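Local coordinates for hypothetical protein (PDB 2OD5) that is of unknown function but probably binds nucleic acid through a helix-turn-helix fold of the winged-helix type, at residues A[11-16]-A[52-57]; A[36-39]-A[45-48]; A[62-67]-A[86-91]. All blocks are in the same frame, centred on the assembly; numbering follows the deposited sequence.

Interaction 1 (A[11-16]-A[52-57]); sequences MKTVRI and GNVLSK. With EDO (1,2-ethanediol), chain F.
Val54 lies over the side of helix 9-23 marked by Thr13 and Ile16. Helices 9-23 and 48-57 belong to a helix-turn-helix fold with a beta hairpin, consistent with a winged helix. Helix 48-57 sits where such folds carry their recognition helix. The CA atoms of Thr13 and Val54, 7.5 Å apart, are the nearest pair across the two segments.

Only methyl groups meet here. Ile16 CG2 comes 4.4 Å from Val54 CG1. Thr13 CG2 reaches the other branch, 4.5 Å from Val54 CG2. Thr13 has CG2 anti to its backbone nitrogen, while OG1 stays beside that nitrogen (chi1 -66°) and bonds Glu9 O one turn earlier. The hydroxyl is thus satisfied within its own helix, and the methyl is left for Val54. Ile16 is the buried end of the contact. It also touches Met42, and Val54 leans on Ile20 one turn further along helix 9-23.

The packing is modest, with 111 Å² buried in all, and no hydrogen bond crosses it. The solvent side is looser still. Val14 and Arg15 point off the interface and are exposed. A 1,2-ethanediol molecule, probably from the crystallisation liquor, has settled there against Met11, Lys12 and Arg15. Arg15 NE donates to its O2 at 2.6 Å, with the oxygen at the guanidinium edge and an N-H...O angle of 138°.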
loop_
_atom_site.group_PDB
_atom_site.type_symbol
_atom_site.label_atom_id
_atom_site.label_comp_id
_atom_site.label_asym_id
_atom_site.label_seq_id
_atom_site.Cartn_x
_atom_site.Cartn_y
_atom_site.Cartn_z
HETATM N N MSE A 11 -1.862 -17.795 1.948
HETATM C CA MSE A 11 -1.744 -17.904 0.497
HETATM C C MSE A 11 -2.319 -16.671 -0.196
HETATM O O MSE A 11 -1.726 -16.152 -1.137
HETATM C CB MSE A 11 -2.467 -19.152 -0.025
HETATM C CG MSE A 11 -1.641 -20.427 0.039
HETATM SE SE MSE A 11 -2.711 -22.065 -0.206
HETATM C CE MSE A 11 -2.571 -22.252 -2.155
ATOM N N LYS A 12 -3.491 -16.232 0.251
ATOM C CA LYS A 12 -4.114 -15.034 -0.313
ATOM C C LYS A 12 -3.211 -13.838 -0.061
ATOM O O LYS A 12 -2.921 -13.072 -0.977
ATOM C CB LYS A 12 -5.491 -14.769 0.295
ATOM C CG LYS A 12 -6.183 -13.548 -0.319
ATOM C CD LYS A 12 -7.657 -13.496 0.049
ATOM C CE LYS A 12 -8.327 -12.210 -0.414
ATOM N NZ LYS A 12 -9.772 -12.212 -0.070
ATOM N N THR A 13 -2.764 -13.692 1.182
ATOM C CA THR A 13 -1.912 -12.567 1.567
ATOM C C THR A 13 -0.625 -12.545 0.742
ATOM O O THR A 13 -0.214 -11.495 0.263
ATOM C CB THR A 13 -1.615 -12.559 3.089
ATOM O OG1 THR A 13 -2.838 -12.309 3.795
ATOM C CG2 THR A 13 -0.623 -11.472 3.455
ATOM N N VAL A 14 -0.015 -13.701 0.541
ATOM C CA VAL A 14 1.155 -13.795 -0.336
ATOM C C VAL A 14 0.861 -13.327 -1.781
ATOM O O VAL A 14 1.676 -12.653 -2.419
ATOM C CB VAL A 14 1.675 -15.244 -0.394
ATOM C CG1 VAL A 14 2.728 -15.408 -1.496
ATOM C CG2 VAL A 14 2.223 -15.674 0.973
ATOM N N ARG A 15 -0.288 -13.737 -2.303
ATOM C CA ARG A 15 -0.721 -13.335 -3.637
ATOM C C ARG A 15 -0.904 -11.815 -3.703
ATOM O O ARG A 15 -0.508 -11.166 -4.670
ATOM C CB ARG A 15 -2.050 -14.025 -3.939
ATOM C CG ARG A 15 -2.446 -14.107 -5.390
ATOM C CD ARG A 15 -3.479 -15.251 -5.615
ATOM N NE ARG A 15 -4.564 -15.250 -4.616
ATOM C CZ ARG A 15 -5.745 -14.643 -4.755
ATOM N NH1 ARG A 15 -6.043 -13.946 -5.847
ATOM N NH2 ARG A 15 -6.640 -14.722 -3.776
ATOM N N ILE A 16 -1.531 -11.272 -2.672
ATOM C CA ILE A 16 -1.790 -9.828 -2.573
ATOM C C ILE A 16 -0.470 -9.056 -2.544
ATOM O O ILE A 16 -0.317 -8.067 -3.263
ATOM C CB ILE A 16 -2.626 -9.499 -1.348
ATOM C CG1 ILE A 16 -4.064 -10.016 -1.539
ATOM C CG2 ILE A 16 -2.714 -7.992 -1.132
ATOM C CD1 ILE A 16 -5.012 -9.711 -0.371
ATOM N N GLY A 52 -4.215 -1.926 4.721
ATOM C CA GLY A 52 -3.294 -1.145 5.544
ATOM C C GLY A 52 -2.413 -2.032 6.399
ATOM O O GLY A 52 -1.216 -1.774 6.538
ATOM N N ASN A 53 -3.005 -3.084 6.982
ATOM C CA ASN A 53 -2.242 -4.045 7.762
ATOM C C ASN A 53 -1.210 -4.788 6.912
ATOM O O ASN A 53 -0.048 -4.939 7.321
ATOM C CB ASN A 53 -3.175 -5.048 8.450
ATOM C CG ASN A 53 -4.004 -4.399 9.553
ATOM O OD1 ASN A 53 -3.617 -3.357 10.089
ATOM N ND2 ASN A 53 -5.156 -5.002 9.886
ATOM N N VAL A 54 -1.630 -5.243 5.739
ATOM C CA VAL A 54 -0.753 -5.963 4.842
ATOM C C VAL A 54 0.429 -5.090 4.448
ATOM O O VAL A 54 1.580 -5.539 4.426
ATOM C CB VAL A 54 -1.491 -6.410 3.558
ATOM C CG1 VAL A 54 -0.480 -6.925 2.493
ATOM C CG2 VAL A 54 -2.555 -7.459 3.907
ATOM N N LEU A 55 0.147 -3.848 4.104
ATOM C CA LEU A 55 1.198 -2.920 3.662
ATOM C C LEU A 55 2.184 -2.643 4.779
ATOM O O LEU A 55 3.394 -2.596 4.542
ATOM C CB LEU A 55 0.571 -1.602 3.168
ATOM C CG LEU A 55 -0.225 -1.653 1.857
ATOM C CD1 LEU A 55 -1.031 -0.329 1.667
ATOM C CD2 LEU A 55 0.668 -1.904 0.684
ATOM N N SER A 56 1.676 -2.455 5.994
ATOM C CA SER A 56 2.547 -2.192 7.171
ATOM C C SER A 56 3.400 -3.379 7.517
ATOM O O SER A 56 4.603 -3.227 7.841
ATOM C CB SER A 56 1.699 -1.840 8.394
ATOM O OG SER A 56 1.095 -0.592 8.197
ATOM N N LYS A 57 2.810 -4.566 7.443
ATOM C CA LYS A 57 3.488 -5.804 7.813
ATOM C C LYS A 57 4.533 -6.256 6.783
ATOM O O LYS A 57 5.503 -6.923 7.128
ATOM C CB LYS A 57 2.471 -6.929 8.047
ATOM C CG LYS A 57 3.122 -8.267 8.379
ATOM C CD LYS A 57 2.191 -9.281 9.016
ATOM C CE LYS A 57 3.008 -10.504 9.437
ATOM N NZ LYS A 57 2.159 -11.708 9.619
HETATM C C1 EDO F . -6.341 -17.782 -1.847
HETATM O O1 EDO F . -5.606 -18.604 -0.932
HETATM C C2 EDO F . -5.708 -17.892 -3.227
HETATM O O2 EDO F . -4.360 -17.406 -3.208
#

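Interaction 2 (A[36-39]-A[45-48])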
loop_
_atom_site.group_PDB
_atom_site.type_symbol
_atom_site.label_atom_id
_atom_site.label_comp_id
_atom_site.label_asym_id
_atom_site.label_seq_id
_atom_site.Cartn_x
_atom_site.Cartn_y
_atom_site.Cartn_z
ATOM N N GLU A 36 -7.876 -0.167 -5.205
ATOM C CA GLU A 36 -8.641 -0.282 -6.432
ATOM C C GLU A 36 -7.970 -1.265 -7.400
ATOM O O GLU A 36 -8.633 -2.089 -8.027
ATOM C CB GLU A 36 -8.867 1.090 -7.089
ATOM C CG GLU A 36 -9.746 0.989 -8.353
ATOM C CD GLU A 36 -10.126 2.335 -8.997
ATOM O OE1 GLU A 36 -9.565 3.376 -8.606
ATOM O OE2 GLU A 36 -10.959 2.311 -9.931
ATOM N N HIS A 37 -6.648 -1.211 -7.496
ATOM C CA HIS A 37 -5.910 -2.111 -8.374
ATOM C C HIS A 37 -6.072 -3.548 -7.962
ATOM O O HIS A 37 -6.400 -4.406 -8.776
ATOM C CB HIS A 37 -4.415 -1.752 -8.363
ATOM C CG HIS A 37 -3.610 -2.688 -9.186
ATOM N ND1 HIS A 37 -3.708 -2.710 -10.557
ATOM C CD2 HIS A 37 -2.786 -3.706 -8.840
ATOM C CE1 HIS A 37 -2.922 -3.667 -11.027
ATOM N NE2 HIS A 37 -2.367 -4.301 -10.006
ATOM N N ILE A 38 -5.796 -3.839 -6.698
ATOM C CA ILE A 38 -5.911 -5.184 -6.119
ATOM C C ILE A 38 -7.309 -5.766 -6.316
ATOM O O ILE A 38 -7.515 -6.881 -6.802
ATOM C CB ILE A 38 -5.607 -5.102 -4.590
ATOM C CG1 ILE A 38 -4.113 -4.871 -4.341
ATOM C CG2 ILE A 38 -5.982 -6.345 -3.874
ATOM C CD1 ILE A 38 -3.225 -5.961 -4.914
ATOM N N ASN A 39 -8.286 -4.987 -5.901
ATOM C CA ASN A 39 -9.652 -5.452 -5.962
ATOM C C ASN A 39 -10.203 -5.593 -7.397
ATOM O O ASN A 39 -11.214 -6.266 -7.602
ATOM C CB ASN A 39 -10.559 -4.566 -5.110
ATOM C CG ASN A 39 -10.424 -4.846 -3.610
ATOM O OD1 ASN A 39 -9.680 -5.731 -3.205
ATOM N ND2 ASN A 39 -11.158 -4.097 -2.787
ATOM N N GLY A 45 -10.911 -10.068 -3.167
ATOM C CA GLY A 45 -10.110 -8.916 -2.853
ATOM C C GLY A 45 -10.044 -8.669 -1.357
ATOM O O GLY A 45 -10.163 -9.605 -0.556
ATOM N N THR A 46 -9.896 -7.398 -0.989
ATOM C CA THR A 46 -9.678 -7.035 0.404
ATOM C C THR A 46 -10.378 -5.725 0.754
ATOM O O THR A 46 -11.149 -5.177 -0.057
ATOM C CB THR A 46 -8.140 -6.990 0.679
ATOM O OG1 THR A 46 -7.877 -6.923 2.084
ATOM C CG2 THR A 46 -7.469 -5.847 -0.066
ATOM N N THR A 47 -10.157 -5.260 1.975
ATOM C CA THR A 47 -10.744 -4.025 2.474
ATOM C C THR A 47 -9.637 -3.028 2.730
ATOM O O THR A 47 -8.462 -3.410 2.827
ATOM C CB THR A 47 -11.477 -4.256 3.803
ATOM O OG1 THR A 47 -10.554 -4.675 4.807
ATOM C CG2 THR A 47 -12.585 -5.314 3.670
ATOM N N SER A 48 -9.987 -1.751 2.875
ATOM C CA SER A 48 -8.928 -0.755 3.095
ATOM C C SER A 48 -8.258 -1.018 4.438
ATOM O O SER A 48 -7.033 -0.845 4.570
ATOM C CB SER A 48 -9.491 0.669 3.017
ATOM O OG SER A 48 -10.605 0.790 3.871
#
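Thr46 N donates to Asn39 OD1 at 2.8 Å, the shortest bond of this contact. The angle at the hydrogen is 162°. The other end of the same amide answers it: Asn39 ND2 donates to Thr46 O at 2.9 Å, with an angle of 160°. Thr46 O lies near the amide plane of Asn39, whereas Thr46 N approaches OD1 tilted from the carbonyl plane. One side chain therefore satisfies both the N-H and the C=O of a single loop residue, much as a neighbouring strand would. The two bonds together fix the rotation of the amide. With chi1 at -76°, CG lies beside the Asn39 backbone nitrogen, and the amide is carried across to the loop.

The fit is tight beside OD1. Gly45 CA is 3.2 Å from Asn39 OD1, and a beta carbon on Gly45 would clash with that oxygen. The positive phi of Gly45 also favours glycine. An apolar touch lies next to the amide, where Ile38 CG2 comes 4.1 Å from Thr46 CG2 and the two side chains meet at a slant. An alanine in place of Asn39 would remove both bonds and would probably leave the Thr46 N-H and C=O without these mates, with the loop freer to shift. Imidazole and pentaethylene glycol, probably from the crystallisation liquor, lie about 3 Å from the Asn39 side chain.

The contact ties the end of helix 31-39 to the loop before helix 48-57, probably the turn of the helix-turn-helix. Thr47 follows as N-cap of helix 48-57. Thr46 also rests on Leu35 of helix 31-39, and Ile38 packs on Lys19 and Ile20 of helix 9-23.

Interaction 3 (A[62-67]-A[86-91]); sequences VKVGYI and NWVAEH
Val88 holds CG2 beside its backbone nitrogen and CG1 anti to it (chi1 -178°), and this aims CG2 at two valines of strand 61-71. Val62, with chi1 at -60°, offers CG2, the branch set between its backbone nitrogen and carbonyl carbon. Val64 has nearly the same torsion but offers CG1 instead.

Val88 CG2 comes 3.7 Å from Val62 CG2 and 3.9 Å from Val64 CG1. One methyl thus meets both strand residues. Val62 and Val88 meet at an angle, and Val64 and Val88 run past one another in opposite directions. Val62 and Val88 are buried, whereas Val64 is exposed. The same Val88 methyl lies in plane at the edge of the Trp87 ring.

His91 finishes the helix by turning back over Trp87. His91 ND1 donates to Trp87 O at 3.0 Å, with the acceptor near the imidazole plane. Trp87 O also accepts from His91 N, and so two donors of one residue grip it. His91 ND1 sits above one face of the Trp87 indole, toward its rim.

Helix 85-91 follows strand 75-84 directly and folds back onto strand 61-71, the partner strand of the hairpin. Val64 and Gly65 both face Glu81 in a classic beta bulge. Trp95 and Pro28 flank the contact, against Val88 and Val64 respectively. No hydrogen bond crosses between 62-67 and 86-91, and only 93 Å² is buried. The join therefore rests on apolar packing of branched side chains, with no polar bond between the two segments.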
loop_
_atom_site.group_PDB
_atom_site.type_symbol
_atom_site.label_atom_id
_atom_site.label_comp_id
_atom_site.label_asym_id
_atom_site.label_seq_id
_atom_site.Cartn_x
_atom_site.Cartn_y
_atom_site.Cartn_z
ATOM N N VAL A 62 7.240 0.168 1.827
ATOM C CA VAL A 62 7.504 1.190 2.844
ATOM C C VAL A 62 6.604 2.433 2.716
ATOM O O VAL A 62 6.258 2.840 1.624
ATOM C CB VAL A 62 8.940 1.652 2.827
ATOM C CG1 VAL A 62 9.895 0.460 3.090
ATOM C CG2 VAL A 62 9.300 2.316 1.534
ATOM N N LYS A 63 6.222 3.023 3.844
ATOM C CA LYS A 63 5.352 4.207 3.807
ATOM C C LYS A 63 6.204 5.445 3.567
ATOM O O LYS A 63 7.142 5.711 4.337
ATOM C CB LYS A 63 4.636 4.355 5.141
ATOM C CG LYS A 63 3.466 5.315 5.094
ATOM C CD LYS A 63 3.010 5.684 6.486
ATOM C CE LYS A 63 1.885 4.854 7.006
ATOM N NZ LYS A 63 0.547 5.225 6.540
ATOM N N VAL A 64 5.920 6.180 2.497
ATOM C CA VAL A 64 6.736 7.313 2.103
ATOM C C VAL A 64 6.053 8.667 2.290
ATOM O O VAL A 64 6.682 9.698 2.134
ATOM C CB VAL A 64 7.217 7.196 0.644
ATOM C CG1 VAL A 64 8.152 5.963 0.502
ATOM C CG2 VAL A 64 6.079 7.105 -0.309
ATOM N N GLY A 65 4.788 8.640 2.636
ATOM C CA GLY A 65 4.052 9.872 2.885
ATOM C C GLY A 65 2.680 9.639 3.428
ATOM O O GLY A 65 2.153 8.530 3.380
ATOM N N TYR A 66 2.099 10.728 3.934
ATOM C CA TYR A 66 0.860 10.704 4.659
ATOM C C TYR A 66 0.179 12.075 4.535
ATOM O O TYR A 66 0.913 13.058 4.666
ATOM C CB TYR A 66 1.313 10.459 6.100
ATOM C CG TYR A 66 0.282 10.425 7.188
ATOM C CD1 TYR A 66 0.133 11.497 8.050
ATOM C CD2 TYR A 66 -0.492 9.290 7.406
ATOM C CE1 TYR A 66 -0.786 11.461 9.082
ATOM C CE2 TYR A 66 -1.420 9.244 8.445
ATOM C CZ TYR A 66 -1.553 10.334 9.273
ATOM O OH TYR A 66 -2.468 10.322 10.292
ATOM N N ILE A 67 -1.142 12.096 4.406
ATOM C CA ILE A 67 -1.981 13.268 4.655
ATOM C C ILE A 67 -3.089 12.816 5.573
ATOM O O ILE A 67 -3.757 11.824 5.308
ATOM C CB ILE A 67 -2.603 13.818 3.361
ATOM C CG1 ILE A 67 -1.516 14.322 2.413
ATOM C CG2 ILE A 67 -3.566 15.001 3.628
ATOM C CD1 ILE A 67 -2.024 14.487 1.008
ATOM N N ASN A 86 13.015 -1.093 -2.689
ATOM C CA ASN A 86 13.976 -0.955 -3.766
ATOM C C ASN A 86 13.774 0.320 -4.579
ATOM O O ASN A 86 14.760 0.969 -4.992
ATOM C CB ASN A 86 13.958 -2.181 -4.674
ATOM C CG ASN A 86 14.706 -3.341 -4.096
ATOM O OD1 ASN A 86 15.822 -3.204 -3.594
ATOM N ND2 ASN A 86 14.105 -4.521 -4.199
ATOM N N TRP A 87 12.530 0.710 -4.790
ATOM C CA TRP A 87 12.258 1.974 -5.479
ATOM C C TRP A 87 12.872 3.134 -4.681
ATOM O O TRP A 87 13.572 3.990 -5.222
ATOM C CB TRP A 87 10.758 2.194 -5.648
ATOM C CG TRP A 87 10.455 3.406 -6.485
ATOM C CD1 TRP A 87 10.233 3.445 -7.841
ATOM C CD2 TRP A 87 10.356 4.742 -6.017
ATOM N NE1 TRP A 87 10.017 4.748 -8.243
ATOM C CE2 TRP A 87 10.102 5.562 -7.141
ATOM C CE3 TRP A 87 10.487 5.340 -4.750
ATOM C CZ2 TRP A 87 9.984 6.931 -7.035
ATOM C CZ3 TRP A 87 10.369 6.704 -4.651
ATOM C CH2 TRP A 87 10.103 7.482 -5.788
ATOM N N VAL A 88 12.634 3.143 -3.376
ATOM C CA VAL A 88 13.202 4.174 -2.535
ATOM C C VAL A 88 14.723 4.138 -2.549
ATOM O O VAL A 88 15.371 5.185 -2.623
ATOM C CB VAL A 88 12.695 4.094 -1.073
ATOM C CG1 VAL A 88 13.289 5.229 -0.227
ATOM C CG2 VAL A 88 11.174 4.140 -1.038
ATOM N N ALA A 89 15.314 2.951 -2.491
ATOM C CA ALA A 89 16.767 2.844 -2.501
ATOM C C ALA A 89 17.353 3.470 -3.772
ATOM O O ALA A 89 18.421 4.101 -3.754
ATOM C CB ALA A 89 17.194 1.366 -2.375
ATOM N N GLU A 90 16.652 3.282 -4.881
ATOM C CA GLU A 90 17.107 3.734 -6.179
ATOM C C GLU A 90 16.864 5.233 -6.358
ATOM O O GLU A 90 17.703 5.933 -6.915
ATOM C CB GLU A 90 16.420 2.934 -7.292
ATOM C CG GLU A 90 16.864 1.450 -7.361
ATOM N N HIS A 91 15.753 5.737 -5.854
ATOM C CA HIS A 91 15.364 7.131 -6.093
ATOM C C HIS A 91 15.703 8.094 -4.974
ATOM O O HIS A 91 15.763 9.308 -5.199
ATOM C CB HIS A 91 13.866 7.208 -6.403
ATOM C CG HIS A 91 13.519 6.603 -7.723
ATOM N ND1 HIS A 91 13.428 5.242 -7.911
ATOM C CD2 HIS A 91 13.304 7.168 -8.933
ATOM C CE1 HIS A 91 13.150 4.995 -9.178
ATOM N NE2 HIS A 91 13.068 6.147 -9.819
#

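In the fold
Interaction 2 is nested inside the chain loop closed by interaction 1, and interaction 3 follows both. Interactions 1 and 2 have centres 11 Å apart and touch: Lys12 NZ is 2.7 Å from Gly45 O, a probable hydrogen bond. Together they tie helix 48-57 to helix 9-23, and helix 31-39 to the loop that leads into helix 48-57. Interaction 3 lies 18 Å from interaction 1 and 21 Å from interaction 2, centre to centre, and touches neither. It fastens the last helix to the hairpin of strands 61-71 and 75-84. Interactions 2 and 3 lie on opposite sides of the chain's centre. The order fits a winged helix, in which helix 48-57 and the hairpin would probably meet nucleic acid.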